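Local coordinates for protein CEP104 (Gallus gallus, PDB 5JO8) that is a centriolar protein whose TOG domain, a row of paired helices, probably binds tubulin or microtubules, at residues E39-G42 against E43-S47; R227-E230 against V231-A235; R262-V265 against L266-T269. All blocks are in the same frame, centred on the assembly; numbering follows the deposited sequence.

Interaction 1 of 3, residues E39-G42 against E43-S47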
loop_
_atom_site.group_PDB
_atom_site.type_symbol
_atom_site.label_atom_id
_atom_site.label_comp_id
_atom_site.label_asym_id
_atom_site.label_seq_id
_atom_site.Cartn_x
_atom_site.Cartn_y
_atom_site.Cartn_z
ATOM N N GLU A 39 18.664 6.006 -19.016
ATOM C CA GLU A 39 18.500 5.584 -20.403
ATOM C C GLU A 39 17.182 6.062 -20.996
ATOM O O GLU A 39 17.095 6.361 -22.185
ATOM C CB GLU A 39 18.581 4.064 -20.503
ATOM C CG GLU A 39 19.735 3.581 -21.351
ATOM C CD GLU A 39 19.950 2.088 -21.258
ATOM O OE1 GLU A 39 19.463 1.469 -20.290
ATOM O OE2 GLU A 39 20.614 1.532 -22.157
ATOM N N VAL A 40 16.157 6.143 -20.156
ATOM C CA VAL A 40 14.825 6.509 -20.609
ATOM C C VAL A 40 14.604 8.017 -20.572
ATOM O O VAL A 40 14.050 8.593 -21.510
ATOM C CB VAL A 40 13.746 5.783 -19.765
ATOM C CG1 VAL A 40 12.356 6.310 -20.083
ATOM C CG2 VAL A 40 13.819 4.287 -19.990
ATOM N N PHE A 41 15.022 8.652 -19.477
ATOM C CA PHE A 41 14.690 10.059 -19.257
ATOM C C PHE A 41 15.831 11.053 -19.431
ATOM O O PHE A 41 15.599 12.258 -19.473
ATOM C CB PHE A 41 14.103 10.242 -17.859
ATOM C CG PHE A 41 12.841 9.482 -17.641
ATOM C CD1 PHE A 41 11.717 9.745 -18.406
ATOM C CD2 PHE A 41 12.771 8.506 -16.662
ATOM C CE1 PHE A 41 10.541 9.045 -18.200
ATOM C CE2 PHE A 41 11.602 7.803 -16.458
ATOM C CZ PHE A 41 10.492 8.066 -17.224
ATOM N N GLY A 42 17.058 10.556 -19.490
ATOM C CA GLY A 42 18.209 11.433 -19.542
ATOM C C GLY A 42 18.745 11.750 -18.165
ATOM O O GLY A 42 18.012 11.712 -17.166
ATOM N N GLU A 43 20.032 12.065 -18.100
ATOM C CA GLU A 43 20.677 12.286 -16.819
ATOM C C GLU A 43 20.195 13.560 -16.126
ATOM O O GLU A 43 20.125 13.607 -14.893
ATOM C CB GLU A 43 22.205 12.275 -16.958
ATOM C CG GLU A 43 22.934 12.453 -15.637
ATOM C CD GLU A 43 24.418 12.182 -15.736
ATOM O OE1 GLU A 43 24.862 11.663 -16.780
ATOM O OE2 GLU A 43 25.134 12.488 -14.758
ATOM N N ALA A 44 19.841 14.583 -16.904
ATOM C CA ALA A 44 19.404 15.856 -16.328
ATOM C C ALA A 44 18.152 15.682 -15.466
ATOM O O ALA A 44 18.096 16.159 -14.326
ATOM C CB ALA A 44 19.161 16.892 -17.424
ATOM N N LEU A 45 17.159 14.980 -16.006
ATOM C CA LEU A 45 15.931 14.729 -15.266
ATOM C C LEU A 45 16.217 13.907 -14.016
ATOM O O LEU A 45 15.716 14.226 -12.936
ATOM C CB LEU A 45 14.886 14.030 -16.142
ATOM C CG LEU A 45 13.503 13.807 -15.515
ATOM C CD1 LEU A 45 12.429 13.829 -16.597
ATOM C CD2 LEU A 45 13.452 12.485 -14.737
ATOM N N VAL A 46 16.984 12.831 -14.163
ATOM C CA VAL A 46 17.267 11.961 -13.021
ATOM C C VAL A 46 18.050 12.708 -11.946
ATOM O O VAL A 46 17.785 12.557 -10.749
ATOM C CB VAL A 46 17.955 10.650 -13.463
ATOM C CG1 VAL A 46 18.405 9.836 -12.258
ATOM C CG2 VAL A 46 17.015 9.834 -14.331
ATOM N N SER A 47 19.003 13.537 -12.369
ATOM C CA SER A 47 19.725 14.375 -11.421
ATOM C C SER A 47 18.761 15.259 -10.640
ATOM O O SER A 47 18.944 15.478 -9.437
ATOM C CB SER A 47 20.773 15.231 -12.144
ATOM O OG SER A 47 21.761 14.401 -12.738
HETATM O O HOH W 1 16.951 14.531 -19.013
#
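Phe41 and Leu45 lean together across the one-residue break between helix 35-41 and helix 43-49. They meet through the root of one side chain and the branched end of the other: Leu45 CD2 lies 3.9 Å from Phe41 CB, with CD1 slightly farther from the same atom. The phenyl ring itself turns off this meeting point, because CG stands anti to the carbonyl carbon (chi1 -61°), and CD2 approaches it only obliquely. One ring face is instead closed within the helix by Val40, whose CG1 sits 3.7 Å above the ring plane, over its centre. Leu45 has its CG anti to the backbone N (chi1 -175°), which carries both methyls to the Phe41 side. Val64 touches both residues; Leu68 and Ala86 add to the packing on the ring, Ala63 and Leu90 to that on the leucine.

The backbone turn beneath is made by Gly42, whose positive phi (91°) ends one helix just where the next begins; a CB here would be jammed against the preceding carbonyl. At the N-cap position, Gly42 offers its O to Val46 N in a straight but weak hydrogen bond of 3.4 Å, while Val46 CG2 rests 3.5 Å from that O. A water bridges the break, donating to Phe41 O at 2.7 Å and accepting from Leu45 N at 3.0 Å. The next carbonyl, Glu43 O, is gripped twice, by Ser47 N and by Ser47 OG, the hydroxyl lying 2.8 Å away and well above the carbonyl plane. Such a junction of two short helices, turned by a glycine of positive phi and with its apolar side laid on helices 54-69 and 77-94, belongs here to the N-terminal end of an all-helical, HEAT-like TOG solenoid.

Interaction 2 of 3, residues R227-E230 against V231-A235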
loop_
_atom_site.group_PDB
_atom_site.type_symbol
_atom_site.label_atom_id
_atom_site.label_comp_id
_atom_site.label_asym_id
_atom_site.label_seq_id
_atom_site.Cartn_x
_atom_site.Cartn_y
_atom_site.Cartn_z
ATOM N N ARG A 227 1.190 -5.325 21.475
ATOM C CA ARG A 227 1.363 -4.750 22.807
ATOM C C ARG A 227 0.450 -3.552 23.087
ATOM O O ARG A 227 0.205 -3.208 24.240
ATOM C CB ARG A 227 2.831 -4.381 23.047
ATOM C CG ARG A 227 3.384 -3.347 22.087
ATOM C CD ARG A 227 4.891 -3.213 22.250
ATOM N NE ARG A 227 5.439 -2.162 21.397
ATOM C CZ ARG A 227 6.720 -1.806 21.381
ATOM N NH1 ARG A 227 7.590 -2.417 22.173
ATOM N NH2 ARG A 227 7.130 -0.837 20.571
ATOM N N VAL A 228 -0.066 -2.921 22.039
ATOM C CA VAL A 228 -0.859 -1.708 22.206
ATOM C C VAL A 228 -2.363 -1.975 22.168
ATOM O O VAL A 228 -2.877 -2.555 21.206
ATOM C CB VAL A 228 -0.447 -0.636 21.182
ATOM C CG1 VAL A 228 -1.339 0.583 21.299
ATOM C CG2 VAL A 228 1.021 -0.262 21.370
ATOM N N TYR A 229 -3.064 -1.546 23.220
ATOM C CA TYR A 229 -4.502 -1.775 23.330
ATOM C C TYR A 229 -5.285 -1.333 22.096
ATOM O O TYR A 229 -6.153 -2.054 21.615
ATOM C CB TYR A 229 -5.074 -1.078 24.576
ATOM C CG TYR A 229 -6.594 -1.052 24.605
ATOM C CD1 TYR A 229 -7.317 -2.130 25.093
ATOM C CD2 TYR A 229 -7.297 0.041 24.125
ATOM C CE1 TYR A 229 -8.705 -2.114 25.115
ATOM C CE2 TYR A 229 -8.683 0.064 24.137
ATOM C CZ TYR A 229 -9.381 -1.012 24.631
ATOM O OH TYR A 229 -10.759 -0.971 24.643
ATOM N N GLU A 230 -4.991 -0.138 21.604
ATOM C CA GLU A 230 -5.756 0.435 20.505
ATOM C C GLU A 230 -5.658 -0.453 19.246
ATOM O O GLU A 230 -6.625 -0.588 18.497
ATOM C CB GLU A 230 -5.304 1.875 20.246
ATOM C CG GLU A 230 -6.269 2.699 19.437
ATOM C CD GLU A 230 -5.884 4.164 19.398
ATOM O OE1 GLU A 230 -4.911 4.542 20.088
ATOM O OE2 GLU A 230 -6.561 4.936 18.688
ATOM N N VAL A 231 -4.499 -1.076 19.053
ATOM C CA VAL A 231 -4.304 -2.037 17.963
ATOM C C VAL A 231 -5.164 -3.289 18.160
ATOM O O VAL A 231 -5.874 -3.727 17.246
ATOM C CB VAL A 231 -2.824 -2.423 17.825
ATOM C CG1 VAL A 231 -2.645 -3.437 16.687
ATOM C CG2 VAL A 231 -1.967 -1.195 17.578
ATOM N N ARG A 232 -5.105 -3.866 19.357
ATOM C CA ARG A 232 -5.904 -5.043 19.655
ATOM C C ARG A 232 -7.387 -4.754 19.499
ATOM O O ARG A 232 -8.149 -5.615 19.067
ATOM C CB ARG A 232 -5.631 -5.554 21.080
ATOM C CG ARG A 232 -4.182 -5.942 21.333
ATOM C CD ARG A 232 -4.000 -6.650 22.669
ATOM N NE ARG A 232 -4.412 -5.829 23.809
ATOM C CZ ARG A 232 -3.617 -4.984 24.459
ATOM N NH1 ARG A 232 -4.086 -4.298 25.496
ATOM N NH2 ARG A 232 -2.355 -4.824 24.087
ATOM N N ASP A 233 -7.798 -3.544 19.863
ATOM C CA ASP A 233 -9.206 -3.192 19.797
ATOM C C ASP A 233 -9.732 -3.187 18.361
ATOM O O ASP A 233 -10.850 -3.635 18.113
ATOM C CB ASP A 233 -9.464 -1.852 20.488
ATOM C CG ASP A 233 -10.923 -1.442 20.438
ATOM O OD1 ASP A 233 -11.738 -2.069 21.145
ATOM O OD2 ASP A 233 -11.252 -0.489 19.700
ATOM N N VAL A 234 -8.924 -2.721 17.404
ATOM C CA VAL A 234 -9.354 -2.788 16.011
ATOM C C VAL A 234 -9.425 -4.247 15.561
ATOM O O VAL A 234 -10.345 -4.637 14.846
ATOM C CB VAL A 234 -8.455 -1.971 15.077
ATOM C CG1 VAL A 234 -8.995 -2.036 13.650
ATOM C CG2 VAL A 234 -8.380 -0.533 15.560
ATOM N N ALA A 235 -8.459 -5.052 15.998
ATOM C CA ALA A 235 -8.468 -6.474 15.672
ATOM C C ALA A 235 -9.754 -7.146 16.169
ATOM O O ALA A 235 -10.368 -7.939 15.453
ATOM C CB ALA A 235 -7.228 -7.157 16.231
HETATM O O HOH W 2 -1.905 -2.865 26.411
#
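Val228 stands at the N-cap position of helix 229-245, and its carbonyl O starts the helical ladder by taking Arg232 N at 3.2 Å, in the carbonyl plane and nearly straight (167°), and Val231 N in a weaker, bent bond. This is the first turn of a helix in the HEAT-like array of the TOG domain, continued by Asp233 N bonding to Tyr229 O at 2.8 Å. On the inner side Val231 CG2 meets Val228 CB at 4.0 Å, the two side chains crossing at about a right angle, with Met191 of helix 187-204 packed on Val231.

Arg232 doubles back over the helix start: CG is anti to the carbonyl carbon, and a bend about the CG-CD bond lays the guanidinium with one face on Tyr229 CA, 3.3 Å from the plane. NH2 is held by a hydrogen bond to His226 O, and water 2 links NH1 to Arg227 O. Replacing this residue by an alanine would probably leave His226 O and that water without their donor and uncover the backbone of the first turn. NH1 also lies at the edge of the Tyr229 ring, near its plane, 3.9 Å from Tyr229 CD1; with ring and guanidinium 75° apart, the two do not stack.

Asp233 comes to the ring by another route. It runs alongside Tyr229, ring and carboxylate planes only 18° apart, while OD2 makes a salt bridge to Arg237. Asp233 CB lies over one ring face toward the rim, 4.2 Å from Tyr229 CE2, and Asp233 OD1 stops 3.8 Å from Tyr229 OH.

Interaction 3 of 3, residues R262-V265 against L266-T269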
loop_
_atom_site.group_PDB
_atom_site.type_symbol
_atom_site.label_atom_id
_atom_site.label_comp_id
_atom_site.label_asym_id
_atom_site.label_seq_id
_atom_site.Cartn_x
_atom_site.Cartn_y
_atom_site.Cartn_z
ATOM N N ARG A 262 -10.784 -17.215 29.865
ATOM C CA ARG A 262 -11.428 -15.952 30.222
ATOM C C ARG A 262 -10.657 -15.169 31.280
ATOM O O ARG A 262 -10.985 -14.017 31.562
ATOM C CB ARG A 262 -12.867 -16.192 30.674
ATOM C CG ARG A 262 -13.825 -16.401 29.521
ATOM C CD ARG A 262 -15.086 -17.147 29.936
ATOM N NE ARG A 262 -16.035 -17.210 28.825
ATOM C CZ ARG A 262 -16.917 -16.257 28.553
ATOM N NH1 ARG A 262 -16.977 -15.174 29.325
ATOM N NH2 ARG A 262 -17.738 -16.382 27.514
ATOM N N LYS A 263 -9.633 -15.790 31.858
ATOM C CA LYS A 263 -8.748 -15.088 32.786
ATOM C C LYS A 263 -7.937 -14.023 32.046
ATOM O O LYS A 263 -7.441 -13.074 32.653
ATOM C CB LYS A 263 -7.815 -16.068 33.503
ATOM C CG LYS A 263 -8.529 -17.113 34.354
ATOM C CD LYS A 263 -7.542 -18.150 34.879
ATOM C CE LYS A 263 -8.253 -19.311 35.556
ATOM N NZ LYS A 263 -7.325 -20.437 35.869
ATOM N N THR A 264 -7.791 -14.191 30.734
ATOM C CA THR A 264 -7.251 -13.124 29.892
ATOM C C THR A 264 -8.415 -12.284 29.367
ATOM O O THR A 264 -9.378 -12.818 28.818
ATOM C CB THR A 264 -6.433 -13.681 28.718
ATOM O OG1 THR A 264 -7.267 -14.519 27.915
ATOM C CG2 THR A 264 -5.264 -14.496 29.232
ATOM N N VAL A 265 -8.326 -10.970 29.545
ATOM C CA VAL A 265 -9.464 -10.080 29.313
ATOM C C VAL A 265 -9.955 -10.089 27.864
ATOM O O VAL A 265 -11.156 -9.992 27.614
ATOM C CB VAL A 265 -9.168 -8.650 29.821
ATOM C CG1 VAL A 265 -10.413 -7.780 29.736
ATOM C CG2 VAL A 265 -8.660 -8.699 31.252
ATOM N N LEU A 266 -9.030 -10.227 26.918
ATOM C CA LEU A 266 -9.383 -10.213 25.501
ATOM C C LEU A 266 -10.412 -11.276 25.149
ATOM O O LEU A 266 -11.383 -10.997 24.448
ATOM C CB LEU A 266 -8.137 -10.405 24.632
ATOM C CG LEU A 266 -7.355 -9.156 24.231
ATOM C CD1 LEU A 266 -6.075 -9.551 23.514
ATOM C CD2 LEU A 266 -8.209 -8.252 23.352
ATOM N N TYR A 267 -10.194 -12.497 25.639
ATOM C CA TYR A 267 -11.068 -13.618 25.299
ATOM C C TYR A 267 -12.418 -13.543 25.999
ATOM O O TYR A 267 -13.448 -13.907 25.424
ATOM C CB TYR A 267 -10.359 -14.956 25.539
ATOM C CG TYR A 267 -9.148 -15.078 24.648
ATOM C CD1 TYR A 267 -9.246 -15.653 23.393
ATOM C CD2 TYR A 267 -7.922 -14.559 25.038
ATOM C CE1 TYR A 267 -8.139 -15.737 22.560
ATOM C CE2 TYR A 267 -6.816 -14.637 24.223
ATOM C CZ TYR A 267 -6.925 -15.227 22.984
ATOM O OH TYR A 267 -5.815 -15.299 22.172
ATOM N N LYS A 268 -12.416 -13.043 27.233
ATOM C CA LYS A 268 -13.663 -12.699 27.895
ATOM C C LYS A 268 -14.433 -11.695 27.021
ATOM O O LYS A 268 -15.598 -11.907 26.698
ATOM C CB LYS A 268 -13.386 -12.139 29.294
ATOM C CG LYS A 268 -14.629 -11.798 30.088
ATOM C CD LYS A 268 -14.272 -11.262 31.467
ATOM C CE LYS A 268 -15.453 -10.548 32.105
ATOM N NZ LYS A 268 -16.614 -11.457 32.316
ATOM N N THR A 269 -13.764 -10.629 26.591
ATOM C CA THR A 269 -14.391 -9.645 25.709
ATOM C C THR A 269 -14.890 -10.278 24.402
ATOM O O THR A 269 -16.009 -10.023 23.957
ATOM C CB THR A 269 -13.417 -8.491 25.387
ATOM O OG1 THR A 269 -13.041 -7.827 26.600
ATOM C CG2 THR A 269 -14.061 -7.482 24.440
HETATM O O HOH W 3 -16.151 -14.513 32.089
#
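Thr264 and Tyr267 make the tight side of this N-terminal helix turn, where the loop after helix 247-253 enters helix 265-276, the last helix of the all-helical TOG construct. The two side chains run alongside each other in the same direction, and Thr264 OG1 approaches the tyrosine ring at its edge, near its plane, only 3.0 Å from Tyr267 CD2. The threonine places OG1 between its backbone N and carbonyl carbon (chi1 60°), the setting in which the hydroxyl bonds back to Ile261 O. Although Thr264 is at the N-cap position, its side chain makes no capping bond. Its carbonyl instead opens the helical ladder: Thr264 O receives Lys268 N at 3.4 Å and Tyr267 N at 3.3 Å, both weak. Ile261 and Pro255 pack against the tyrosine, while Leu266 lies on Arg232 and Leu236 of helix 229-245.

The other side is looser and wetter. Arg262 and Lys268 cross at about a right angle, touching lightly where Arg262 NH1 passes 4.2 Å from Lys268 CG. Arg262 NH1 and Lys268 NZ, both positive, stay 4.8 Å apart, and water 3 accepts from each. Asp272 probably eases their repulsion, with a salt bridge to Arg262 NH1 and a long, weak pairing to Lys268 NZ; Asp257 holds Arg262 NE in a second salt bridge. The arginine is thus tied mainly from outside this turn.

One residue into the helix, the carbonyl of Val265 accepts twice. Thr269 N approaches Val265 O nearly along the C=O axis at 2.9 Å, and Thr269 OG1 donates to Val265 O from 3.0 Å, coming in 42° above the carbonyl plane.

Overall arrangement
All three contacts are local, each binding a helix start to the residues just before it, but they sit at different places along the row of helices. Interaction 1 lies near the N-terminal end, its centre about 46 Å from that of interaction 2, across the chain's centre. Interactions 2 and 3 share the far side and touch, Leu266 CD1 resting 3.7 Å from Arg232 CD, which joins helix 229-245 to helix 265-276. The chemistry differs accordingly: interaction 1, at the surface, sets an apolar pair beside a helix-breaking glycine; interaction 2, partly buried, folds an arginine over the helix start; interaction 3, without a buried residue, depends more on charges and water.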